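Local coordinates for protein aspartokinase (Synechocystis, PDB 3L76) that probably phosphorylates the beta-carboxyl group of aspartate with ATP, the first step toward lysine and threonine, and binds both amino acids at its ACT domains, at residues L275-D280 with N310-I314. Residues are numbered along the deposited sequence; the frame is centred on the assembly and turned at random.
Sequences LLRVPD and NSNDI. With SO4 (sulfate ion), chain G.
In an ACT domain, the antiparallel pairing of strands 271-279 and 311-318 leads into a threonine pocket, and a G1 beta bulge lies just before it. Leu-275 and Ile-314 form a hydrogen-bonded pair, Leu-275 N to Ile-314 O 2.8 Å and Ile-314 N to Leu-275 O 2.9 Å, with CA atoms 5.2 Å apart. The register then slips by one: Arg-277, in left-handed conformation (phi/psi 54/49), and Val-278 both face Asn-312. Val-278 N donates to Asn-312 O at 2.9 Å, and Asn-312 N returns to Val-278 O at 3.0 Å, although that carbonyl is less surely placed. The amide of Arg-277 turns instead to the carboxylate of Asp-313 (chi1 m), 2.8 Å from N to OD1. Past the bulge, Asp-280 N reaches Asn-310 O at 3.1 Å.

Leu-275, Val-278, Asn-312 and Ile-314 share one face of the sheet; helix 284-294 packs there against the aliphatic three, and Val-278 CG1 lies 4.4 Å from Ile-314 CD1. Asp-280 (chi1 t) hydrogen-bonds through OD1 to the amino nitrogen of bound threonine; a water lies 2.8 Å from that OD1 and 2.9 Å from Asn-312 ND2. Beside the strands a sulfate, probably from the crystallisation liquor, accepts bonds from Arg-277 NH2 (2.5 Å to O4), Ser-311 OG (2.6 Å to O2) and Asn-310 N (3.2 Å to O3).

The carboxylate of Asp-313 thus satisfies a bulge amide, while the backbone bond from Asp-280 N keeps the pocket aspartate beside strand 311-318, with its OD1 bonded both to the ligand's amino group and to the water shared with Asn-312.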
loop_
_atom_site.group_PDB
_atom_site.type_symbol
_atom_site.label_atom_id
_atom_site.label_comp_id
_atom_site.label_asym_id
_atom_site.label_seq_id
_atom_site.Cartn_x
_atom_site.Cartn_y
_atom_site.Cartn_z
ATOM N N LEU A 275 -12.398 -11.600 58.579
ATOM C CA LEU A 275 -12.946 -12.769 59.251
ATOM C C LEU A 275 -12.137 -13.992 58.851
ATOM O O LEU A 275 -12.134 -14.378 57.690
ATOM C CB LEU A 275 -14.395 -12.986 58.841
ATOM C CG LEU A 275 -15.404 -12.842 59.976
ATOM C CD1 LEU A 275 -16.779 -13.245 59.488
ATOM C CD2 LEU A 275 -14.981 -13.683 61.185
ATOM N N LEU A 276 -11.449 -14.590 59.816
ATOM C CA LEU A 276 -10.574 -15.730 59.564
ATOM C C LEU A 276 -11.276 -17.066 59.788
ATOM O O LEU A 276 -12.122 -17.191 60.675
ATOM C CB LEU A 276 -9.371 -15.660 60.500
ATOM C CG LEU A 276 -8.539 -14.388 60.475
ATOM C CD1 LEU A 276 -7.523 -14.429 61.592
ATOM C CD2 LEU A 276 -7.867 -14.210 59.111
ATOM N N ARG A 277 -10.903 -18.057 58.984
ATOM C CA ARG A 277 -11.309 -19.447 59.192
ATOM C C ARG A 277 -12.816 -19.616 59.314
ATOM O O ARG A 277 -13.315 -20.257 60.242
ATOM C CB ARG A 277 -10.622 -20.029 60.429
ATOM C CG ARG A 277 -10.583 -21.546 60.440
ATOM C CD ARG A 277 -9.580 -22.046 61.445
ATOM N NE ARG A 277 -9.332 -23.472 61.303
ATOM C CZ ARG A 277 -8.716 -24.206 62.219
ATOM N NH1 ARG A 277 -8.294 -23.653 63.350
ATOM N NH2 ARG A 277 -8.523 -25.491 62.006
ATOM N N VAL A 278 -13.535 -19.025 58.378
ATOM C CA VAL A 278 -14.976 -19.156 58.316
ATOM C C VAL A 278 -15.259 -20.406 57.462
ATOM O O VAL A 278 -14.384 -20.862 56.729
ATOM C CB VAL A 278 -15.586 -17.848 57.716
ATOM C CG1 VAL A 278 -15.713 -17.953 56.214
ATOM C CG2 VAL A 278 -16.916 -17.530 58.335
ATOM N N PRO A 279 -16.466 -20.988 57.573
ATOM C CA PRO A 279 -16.753 -22.200 56.784
ATOM C C PRO A 279 -16.806 -21.929 55.278
ATOM O O PRO A 279 -17.372 -20.921 54.843
ATOM C CB PRO A 279 -18.141 -22.641 57.292
ATOM C CG PRO A 279 -18.290 -21.996 58.635
ATOM C CD PRO A 279 -17.535 -20.694 58.546
ATOM N N ASP A 280 -16.228 -22.828 54.487
ATOM C CA ASP A 280 -16.231 -22.661 53.034
ATOM C C ASP A 280 -17.435 -23.310 52.379
ATOM O O ASP A 280 -17.324 -24.371 51.774
ATOM C CB ASP A 280 -14.947 -23.218 52.413
ATOM C CG ASP A 280 -14.906 -23.038 50.899
ATOM O OD1 ASP A 280 -15.618 -22.150 50.369
ATOM O OD2 ASP A 280 -14.160 -23.785 50.238
ATOM N N ASN A 310 -11.129 -26.904 54.722
ATOM C CA ASN A 310 -12.562 -26.757 54.493
ATOM C C ASN A 310 -13.087 -25.374 54.870
ATOM O O ASN A 310 -14.272 -25.183 55.142
ATOM C CB ASN A 310 -13.317 -27.856 55.229
ATOM C CG ASN A 310 -12.780 -29.228 54.901
ATOM O OD1 ASN A 310 -12.891 -29.674 53.761
ATOM N ND2 ASN A 310 -12.162 -29.896 55.894
ATOM N N SER A 311 -12.199 -24.395 54.878
ATOM C CA SER A 311 -12.625 -23.051 55.231
ATOM C C SER A 311 -11.883 -21.959 54.445
ATOM O O SER A 311 -11.014 -22.248 53.631
ATOM C CB SER A 311 -12.494 -22.855 56.743
ATOM O OG SER A 311 -11.195 -23.178 57.178
ATOM N N ASN A 312 -12.244 -20.705 54.673
ATOM C CA ASN A 312 -11.547 -19.597 54.022
ATOM C C ASN A 312 -11.525 -18.356 54.905
ATOM O O ASN A 312 -12.196 -18.320 55.926
ATOM C CB ASN A 312 -12.208 -19.262 52.682
ATOM C CG ASN A 312 -11.228 -18.714 51.664
ATOM O OD1 ASN A 312 -10.178 -18.184 52.014
ATOM N ND2 ASN A 312 -11.568 -18.848 50.393
ATOM N N ASP A 313 -10.755 -17.342 54.508
ATOM C CA ASP A 313 -10.834 -16.030 55.151
ATOM C C ASP A 313 -11.609 -15.060 54.245
ATOM O O ASP A 313 -11.709 -15.252 53.031
ATOM C CB ASP A 313 -9.454 -15.482 55.445
ATOM C CG ASP A 313 -8.565 -16.464 56.184
ATOM O OD1 ASP A 313 -9.046 -17.207 57.074
ATOM O OD2 ASP A 313 -7.357 -16.474 55.873
ATOM N N ILE A 314 -12.183 -14.029 54.841
ATOM C CA ILE A 314 -12.773 -12.946 54.078
ATOM C C ILE A 314 -12.242 -11.601 54.588
ATOM O O ILE A 314 -12.336 -11.298 55.778
ATOM C CB ILE A 314 -14.284 -12.968 54.132
ATOM C CG1 ILE A 314 -14.810 -14.302 53.596
ATOM C CG2 ILE A 314 -14.847 -11.800 53.335
ATOM C CD1 ILE A 314 -16.324 -14.430 53.588
HETATM S S SO4 G . -10.200 -26.128 58.659
HETATM O O1 SO4 G . -9.083 -25.716 57.863
HETATM O O2 SO4 G . -11.261 -25.173 58.889
HETATM O O3 SO4 G . -10.785 -27.225 57.921
HETATM O O4 SO4 G . -9.692 -26.391 59.970
HETATM O O HOH W 1 -13.899 -20.221 49.282
#